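PDB 1Z2Z: probable tRNA pseudouridine synthase D, which probably catalyses the isomerisation of uridine to pseudouridine at position 13 of transfer RNAs. Local coordinates for residues A[15-20]-A[426-431]; A[49-54]-A[116-121]; A[77-82]-A[93-98]. All coordinates share one frame; numbering follows the deposited sequence.

Contact 1: residues A[15-20]-A[426-431]; sequences YSTDTT and LREYMK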
# COMPACT_ATOMS: atom_id res chain seq x y z
N TYR A 15 -15.62 -3.75 -7.49
CA TYR A 15 -14.81 -2.99 -8.44
C TYR A 15 -15.56 -1.75 -8.90
O TYR A 15 -16.72 -1.84 -9.32
CB TYR A 15 -14.50 -3.86 -9.66
CG TYR A 15 -13.75 -5.15 -9.37
CD1 TYR A 15 -12.36 -5.17 -9.29
CD2 TYR A 15 -14.44 -6.36 -9.21
CE1 TYR A 15 -11.67 -6.36 -9.07
CE2 TYR A 15 -13.74 -7.56 -9.00
CZ TYR A 15 -12.36 -7.55 -8.93
OH TYR A 15 -11.66 -8.71 -8.73
N SER A 16 -14.91 -0.59 -8.86
CA SER A 16 -15.56 0.65 -9.30
C SER A 16 -15.95 0.53 -10.78
O SER A 16 -16.85 1.23 -11.26
CB SER A 16 -14.62 1.85 -9.11
OG SER A 16 -13.81 2.06 -10.26
N THR A 17 -15.28 -0.36 -11.50
CA THR A 17 -15.57 -0.57 -12.91
C THR A 17 -16.38 -1.87 -13.07
O THR A 17 -16.15 -2.84 -12.34
CB THR A 17 -14.27 -0.71 -13.71
OG1 THR A 17 -13.56 -1.86 -13.26
CG2 THR A 17 -13.40 0.53 -13.53
N ASP A 18 -17.31 -1.88 -14.02
CA ASP A 18 -18.13 -3.07 -14.26
C ASP A 18 -17.61 -3.89 -15.45
O ASP A 18 -18.29 -4.77 -15.95
CB ASP A 18 -19.57 -2.66 -14.54
CG ASP A 18 -19.68 -1.71 -15.71
OD1 ASP A 18 -20.04 -0.53 -15.50
OD2 ASP A 18 -19.38 -2.15 -16.85
N THR A 19 -16.40 -3.57 -15.90
CA THR A 19 -15.79 -4.28 -17.01
C THR A 19 -15.38 -5.67 -16.56
O THR A 19 -15.28 -5.95 -15.37
CB THR A 19 -14.54 -3.56 -17.53
OG1 THR A 19 -13.72 -3.16 -16.41
CG2 THR A 19 -14.93 -2.35 -18.35
N THR A 20 -15.12 -6.54 -17.53
CA THR A 20 -14.74 -7.91 -17.23
C THR A 20 -13.26 -8.01 -16.88
O THR A 20 -12.43 -7.26 -17.39
CB THR A 20 -15.09 -8.85 -18.42
OG1 THR A 20 -14.62 -10.17 -18.14
CG2 THR A 20 -14.47 -8.34 -19.69
N LEU A 426 -3.95 -1.72 -11.09
CA LEU A 426 -4.07 -2.99 -11.80
C LEU A 426 -5.32 -3.78 -11.48
O LEU A 426 -5.93 -4.36 -12.37
CB LEU A 426 -2.84 -3.84 -11.52
CG LEU A 426 -1.54 -3.30 -12.12
CD1 LEU A 426 -0.41 -4.24 -11.72
CD2 LEU A 426 -1.65 -3.21 -13.64
N ARG A 427 -5.70 -3.81 -10.20
CA ARG A 427 -6.88 -4.54 -9.78
C ARG A 427 -8.13 -4.21 -10.63
O ARG A 427 -8.89 -5.11 -10.98
CB ARG A 427 -7.15 -4.26 -8.30
CG ARG A 427 -8.16 -5.20 -7.67
CD ARG A 427 -8.42 -4.84 -6.21
NE ARG A 427 -9.58 -3.98 -6.06
CZ ARG A 427 -10.83 -4.43 -5.92
NH1 ARG A 427 -11.09 -5.73 -5.90
NH2 ARG A 427 -11.83 -3.56 -5.83
N GLU A 428 -8.34 -2.94 -10.96
CA GLU A 428 -9.51 -2.59 -11.76
C GLU A 428 -9.37 -3.06 -13.21
O GLU A 428 -10.36 -3.17 -13.94
CB GLU A 428 -9.76 -1.07 -11.74
CG GLU A 428 -10.03 -0.48 -10.35
CD GLU A 428 -11.27 -1.05 -9.67
OE1 GLU A 428 -11.15 -1.47 -8.49
OE2 GLU A 428 -12.37 -1.08 -10.30
N TYR A 429 -8.14 -3.33 -13.63
CA TYR A 429 -7.88 -3.80 -14.99
C TYR A 429 -7.82 -5.30 -15.12
O TYR A 429 -8.21 -5.85 -16.15
CB TYR A 429 -6.56 -3.26 -15.53
CG TYR A 429 -6.67 -1.86 -16.06
CD1 TYR A 429 -6.61 -0.77 -15.21
CD2 TYR A 429 -6.85 -1.63 -17.43
CE1 TYR A 429 -6.72 0.51 -15.69
CE2 TYR A 429 -6.96 -0.33 -17.92
CZ TYR A 429 -6.90 0.73 -17.05
OH TYR A 429 -7.01 2.02 -17.50
N MSE A 430 -7.34 -5.98 -14.08
CA MSE A 430 -7.23 -7.43 -14.14
C MSE A 430 -8.30 -8.13 -13.36
O MSE A 430 -8.67 -9.26 -13.69
CB MSE A 430 -5.88 -7.89 -13.61
CG MSE A 430 -4.70 -7.57 -14.50
SE MSE A 430 -3.06 -7.86 -13.52
CE MSE A 430 -2.80 -9.74 -13.92
N LYS A 431 -8.80 -7.48 -12.32
CA LYS A 431 -9.83 -8.06 -11.47
C LYS A 431 -9.55 -9.54 -11.23
O LYS A 431 -10.36 -10.39 -11.59
CB LYS A 431 -11.22 -7.89 -12.10
CG LYS A 431 -11.66 -6.44 -12.29
CD LYS A 431 -13.13 -6.33 -12.65
CE LYS A 431 -13.55 -4.89 -12.93
NZ LYS A 431 -12.96 -4.32 -14.18

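Contact 2: residues A[49-54]-A[116-121]; sequences YLIVEL and KVLGRS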
# COMPACT_ATOMS: atom_id res chain seq x y z
N TYR A 49 28.32 14.58 -1.35
CA TYR A 49 27.43 13.50 -1.75
C TYR A 49 27.35 13.40 -3.28
O TYR A 49 27.06 14.38 -3.97
CB TYR A 49 26.03 13.73 -1.13
CG TYR A 49 25.90 13.30 0.32
CD1 TYR A 49 25.94 11.95 0.65
CD2 TYR A 49 25.75 14.22 1.36
CE1 TYR A 49 25.84 11.52 1.97
CE2 TYR A 49 25.65 13.80 2.69
CZ TYR A 49 25.70 12.45 2.99
OH TYR A 49 25.63 11.97 4.28
N LEU A 50 27.65 12.22 -3.79
CA LEU A 50 27.63 11.99 -5.24
C LEU A 50 26.25 11.45 -5.59
O LEU A 50 25.81 10.47 -5.00
CB LEU A 50 28.74 10.99 -5.61
CG LEU A 50 29.16 10.90 -7.08
CD1 LEU A 50 28.03 10.31 -7.86
CD2 LEU A 50 29.52 12.27 -7.62
N ILE A 51 25.58 12.08 -6.53
CA ILE A 51 24.24 11.64 -6.90
C ILE A 51 24.19 10.90 -8.23
O ILE A 51 24.49 11.46 -9.30
CB ILE A 51 23.22 12.81 -6.98
CG1 ILE A 51 23.43 13.80 -5.82
CG2 ILE A 51 21.83 12.23 -6.96
CD1 ILE A 51 23.41 13.18 -4.42
N VAL A 52 23.75 9.65 -8.14
CA VAL A 52 23.70 8.76 -9.29
C VAL A 52 22.34 8.19 -9.63
O VAL A 52 21.53 7.91 -8.74
CB VAL A 52 24.64 7.57 -9.05
CG1 VAL A 52 24.87 6.82 -10.34
CG2 VAL A 52 25.95 8.06 -8.46
N GLU A 53 22.10 8.00 -10.92
CA GLU A 53 20.85 7.42 -11.38
C GLU A 53 21.12 5.92 -11.44
O GLU A 53 22.00 5.47 -12.16
CB GLU A 53 20.51 7.92 -12.77
CG GLU A 53 19.21 7.38 -13.29
CD GLU A 53 19.00 7.71 -14.74
OE1 GLU A 53 19.17 6.80 -15.58
OE2 GLU A 53 18.68 8.88 -15.04
N LEU A 54 20.37 5.17 -10.65
CA LEU A 54 20.51 3.74 -10.56
C LEU A 54 19.48 3.02 -11.44
O LEU A 54 18.29 3.29 -11.35
CB LEU A 54 20.34 3.31 -9.11
CG LEU A 54 20.21 1.82 -8.76
CD1 LEU A 54 21.41 1.07 -9.32
CD2 LEU A 54 20.12 1.67 -7.23
N LYS A 116 24.79 6.04 -13.55
CA LYS A 116 25.03 7.28 -14.29
C LYS A 116 25.03 8.47 -13.32
O LYS A 116 24.08 8.70 -12.58
CB LYS A 116 23.95 7.47 -15.36
CG LYS A 116 23.65 6.21 -16.20
CD LYS A 116 22.50 6.42 -17.20
CE LYS A 116 22.07 5.11 -17.88
NZ LYS A 116 20.79 5.28 -18.64
N VAL A 117 26.11 9.24 -13.34
CA VAL A 117 26.21 10.38 -12.45
C VAL A 117 25.16 11.44 -12.81
O VAL A 117 24.85 11.65 -13.98
CB VAL A 117 27.63 10.99 -12.51
CG1 VAL A 117 27.76 12.15 -11.58
CG2 VAL A 117 28.65 9.92 -12.16
N LEU A 118 24.60 12.08 -11.79
CA LEU A 118 23.64 13.15 -12.02
C LEU A 118 24.32 14.43 -11.50
O LEU A 118 24.18 15.49 -12.09
CB LEU A 118 22.30 12.87 -11.30
CG LEU A 118 21.48 11.68 -11.85
CD1 LEU A 118 20.31 11.40 -10.93
CD2 LEU A 118 20.99 11.95 -13.26
N GLY A 119 25.09 14.32 -10.43
CA GLY A 119 25.77 15.50 -9.92
C GLY A 119 26.16 15.34 -8.48
O GLY A 119 26.38 14.22 -8.03
N ARG A 120 26.25 16.44 -7.75
CA ARG A 120 26.61 16.35 -6.33
C ARG A 120 25.70 17.23 -5.48
O ARG A 120 24.95 18.05 -6.01
CB ARG A 120 28.09 16.74 -6.12
CG ARG A 120 29.12 15.87 -6.88
CD ARG A 120 30.57 16.19 -6.50
NE ARG A 120 30.85 15.83 -5.12
CZ ARG A 120 31.12 14.60 -4.71
NH1 ARG A 120 31.34 14.35 -3.42
NH2 ARG A 120 31.20 13.60 -5.58
N SER A 121 25.75 17.04 -4.18
CA SER A 121 24.92 17.82 -3.26
C SER A 121 25.39 17.66 -1.82
O SER A 121 25.91 16.62 -1.43
CB SER A 121 23.45 17.40 -3.35
OG SER A 121 22.77 17.82 -2.19

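Contact 3: residues A[77-82]-A[93-98]; sequences KRISVA and QKISIF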
# COMPACT_ATOMS: atom_id res chain seq x y z
N LYS A 77 24.69 2.74 5.13
CA LYS A 77 24.02 4.02 5.31
C LYS A 77 24.47 5.07 4.30
O LYS A 77 23.68 5.90 3.87
CB LYS A 77 24.28 4.57 6.72
CG LYS A 77 23.66 5.95 6.98
CD LYS A 77 22.14 5.85 7.07
CE LYS A 77 21.46 7.22 6.96
NZ LYS A 77 22.12 8.24 7.82
N ARG A 78 25.75 5.04 3.93
CA ARG A 78 26.28 6.03 2.99
C ARG A 78 25.63 5.96 1.64
O ARG A 78 25.87 6.81 0.79
CB ARG A 78 27.79 5.85 2.82
CG ARG A 78 28.49 5.28 4.02
CD ARG A 78 28.16 6.05 5.29
NE ARG A 78 28.28 7.49 5.12
CZ ARG A 78 28.61 8.30 6.11
NH1 ARG A 78 28.70 9.61 5.90
NH2 ARG A 78 28.87 7.79 7.31
N ILE A 79 24.85 4.91 1.40
CA ILE A 79 24.16 4.82 0.13
C ILE A 79 22.65 4.76 0.40
O ILE A 79 22.17 3.78 0.99
CB ILE A 79 24.67 3.58 -0.73
CG1 ILE A 79 23.56 3.06 -1.63
CG2 ILE A 79 25.25 2.48 0.16
CD1 ILE A 79 23.61 3.62 -3.00
N SER A 80 21.92 5.81 0.04
CA SER A 80 20.48 5.82 0.28
C SER A 80 19.60 6.10 -0.92
O SER A 80 19.99 6.74 -1.90
CB SER A 80 20.07 6.76 1.45
OG SER A 80 20.26 8.14 1.21
N VAL A 81 18.39 5.57 -0.82
CA VAL A 81 17.41 5.70 -1.86
C VAL A 81 16.24 6.57 -1.40
O VAL A 81 16.03 6.79 -0.20
CB VAL A 81 16.92 4.29 -2.25
CG1 VAL A 81 18.07 3.50 -2.82
CG2 VAL A 81 16.39 3.55 -1.02
N ALA A 82 15.49 7.09 -2.38
CA ALA A 82 14.33 7.92 -2.11
C ALA A 82 13.15 7.00 -1.84
O ALA A 82 12.26 7.32 -1.04
CB ALA A 82 14.05 8.81 -3.30
N GLN A 93 16.07 4.96 -10.75
CA GLN A 93 15.82 5.84 -9.61
C GLN A 93 17.05 6.65 -9.25
O GLN A 93 18.15 6.34 -9.71
CB GLN A 93 15.42 5.05 -8.38
CG GLN A 93 16.58 4.30 -7.76
CD GLN A 93 16.13 3.34 -6.70
OE1 GLN A 93 16.41 2.13 -6.77
NE2 GLN A 93 15.41 3.85 -5.73
N LYS A 94 16.88 7.68 -8.43
CA LYS A 94 18.01 8.50 -8.02
C LYS A 94 18.52 8.03 -6.65
O LYS A 94 17.73 7.63 -5.80
CB LYS A 94 17.58 9.97 -7.98
CG LYS A 94 18.57 10.90 -7.28
CD LYS A 94 18.14 12.36 -7.37
CE LYS A 94 18.16 12.84 -8.81
NZ LYS A 94 17.83 14.30 -8.99
N ILE A 95 19.83 8.02 -6.47
CA ILE A 95 20.40 7.61 -5.20
C ILE A 95 21.55 8.54 -4.85
O ILE A 95 21.98 9.37 -5.66
CB ILE A 95 20.95 6.16 -5.24
CG1 ILE A 95 22.12 6.05 -6.22
CG2 ILE A 95 19.84 5.18 -5.59
CD1 ILE A 95 22.96 4.75 -6.01
N SER A 96 22.05 8.42 -3.63
CA SER A 96 23.17 9.26 -3.24
C SER A 96 24.23 8.37 -2.61
O SER A 96 23.92 7.37 -1.96
CB SER A 96 22.74 10.35 -2.25
OG SER A 96 22.46 9.78 -0.98
N ILE A 97 25.48 8.76 -2.83
CA ILE A 97 26.62 8.01 -2.32
C ILE A 97 27.57 8.99 -1.67
O ILE A 97 28.05 9.93 -2.31
CB ILE A 97 27.37 7.28 -3.44
CG1 ILE A 97 26.39 6.43 -4.26
CG2 ILE A 97 28.46 6.43 -2.83
CD1 ILE A 97 27.03 5.70 -5.43
N PHE A 98 27.86 8.75 -0.40
CA PHE A 98 28.73 9.62 0.35
C PHE A 98 30.20 9.50 0.02
O PHE A 98 30.75 8.39 -0.11
CB PHE A 98 28.53 9.39 1.86
CG PHE A 98 29.52 10.12 2.73
CD1 PHE A 98 30.40 9.42 3.54
CD2 PHE A 98 29.57 11.51 2.75
CE1 PHE A 98 31.31 10.10 4.37
CE2 PHE A 98 30.47 12.19 3.59
CZ PHE A 98 31.34 11.49 4.39
O HOH W 1 24.18 8.97 0.76

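Contact 1: residues A[15-20]-A[426-431]
The C-terminal end of helix 423-430 is tied here to the loop between helix 5-8 and strand 33-39, so that the N-terminal part of the chain is fastened to its last helix. Lys-431 and Tyr-15 bury the most surface. Lys-431 is the first residue to leave the helix, with positive phi (40°), and its side chain runs obliquely over one face of the Tyr-15 ring. Lys-431 CG makes a CH-pi contact, 3.4 Å from the ring centroid of Tyr-15 and displaced toward the rim. The chain stays extended as far as CE, then bends at its last torsion (chi4 69°) to bring the ammonium among hydroxyl and carbonyl oxygens. Arg-427, with its CG anti to the backbone N, brings its guanidinium to the CD1-CE1 side of the same tyrosine, the two planes only 12° apart; Arg-427 NH1 pairs with Glu-7, and NH2 bonds the carbonyl of Leu-14. Glu-428, the third large contributor, folds back at chi2 and points OE2 at the backbone and hydroxyl of Thr-17. That oxygen takes the Thr-17 N-H nearly along its C-O axis, at 3.2 Å from Thr-17 N to Glu-428 OE2, and the Thr-17 hydroxyl from above the carboxylate plane. Thr-17 OG1 donates to the glutamate and accepts from Lys-431 NZ. Helix 146-163 backs the loop, its Thr-156 bonding the Thr-19 hydroxyl. Lys-431 NZ is gripped by Thr-19 OG1 at 2.6 Å, by Thr-17 OG1 at 2.7 Å and by Glu-428 O in the last turn of the helix at 2.9 Å.

Contact 2: residues A[49-54]-A[116-121]
A classic beta bulge interrupts this antiparallel pairing of strands 49-57 and 113-121, where Leu-118 and Gly-119 both face Ile-51. The carbonyl of Ile-51 takes two N-H groups: Leu-118 N lies 2.6 Å from Ile-51 O, nearly along the C=O axis, while Gly-119 N reaches the same oxygen on a lone pair. In return Ile-51 N bonds Gly-119 O at 2.7 Å and 167°. Gly-119 sits at phi 159°, psi -152°, where a CB would jam against the carbonyl oxygen of Leu-118. Past the bulge the ladder resumes, with Glu-53 N 2.7 Å from Lys-116 O and almost straight.

Within the bulge the Leu-118 side chain points toward strand 49-57, its CD1 3.9 Å from Glu-53 CB. On the face of Leu-50 and Val-52, Leu-50 CD1 touches Val-117 CG1 at 4.2 Å, and helix 102-105 covers both through Ile-105. Arg-120, bent at chi3, lays one face of its guanidinium over the peptide between Tyr-49 and Leu-50, with Leu-50 CD2 beside NH2; the carbonyls of Gly-47 and Thr-100 receive NE and NH2. Glu-53 and Lys-116 run side by side, but their ion pair is long, 3.8 Å from Glu-53 OE1 to Lys-116 NZ. The chemistry therefore implies a pairing held mainly by backbone bonds, with the charge pair adding probably little.

Contact 3: residues A[77-82]-A[93-98]
Arg-78 and Phe-98 are brought alongside each other by quite different torsions: CG of Phe-98 stands anti to its backbone N (chi1 172°), while the arginine chain bends at both chi2 and chi3. The two side chains point the same way, and Arg-78 NH1 comes over one face of the phenyl ring near CD1 and CE1, with the guanidinium and ring planes tilted 33° apart. In the backbone of the same two residues, Phe-98 N bonds Arg-78 O at 3.0 Å. The ring of Phe-98 also meets that of Tyr-49, so an alanine here would probably cost both the surface under the arginine and the packing against the tyrosine. Further along, Ser-80 and Ser-96 form a hydrogen-bonded antiparallel pair, with 3.2 Å both from Ser-80 N to Ser-96 O and from Ser-96 N to Ser-80 O. Their hydroxyls lie on one face and turn to the backbone of Val-125, Ser-80 OG to its carbonyl and Ser-96 OG to its N-H. A water bridges the pairing, donating to Arg-78 O at 2.7 Å and hydrogen-bonded to Ser-96 OG at 2.6 Å. The opposite face is aliphatic. Ile-79 CD1 meets Ile-95 CD1 and, at 4.1 Å, Ile-97 CG1; Val-81 CG1 packs on Ile-95 CG2 at 3.7 Å. Helix 61-72 covers this side, touching Ile-79, Val-81 and Ile-97. Altogether this is a beta hairpin of the mixed sheet of the pseudouridine synthase fold, whose connection carries Asp-86, the predicted nucleophile, with its side chain about 9 Å from that of Gln-93.

Contacts 2 and 3 belong to one sheet: strands 49-57 and 90-98 are neighbours in it, and Leu-54 N to Gln-93 O and Leu-50 N to Ile-97 O are probable hydrogen bonds joining them. Their centres lie 9 Å apart. Each has a helix on one face, 61-72 for contact 3 and 102-105 for contact 2. Contact 3 is buried; contact 2, on the two strands that follow 90-98 across the sheet, 49-57 and 113-121, is only partly so. Both rest largely on backbone bonds. Contact 1, also buried, lies about 37 Å from contact 3, centre to centre, and works mainly through side chains: a lysine chain on an aromatic face, and charged ends held by hydroxyls and backbone groups.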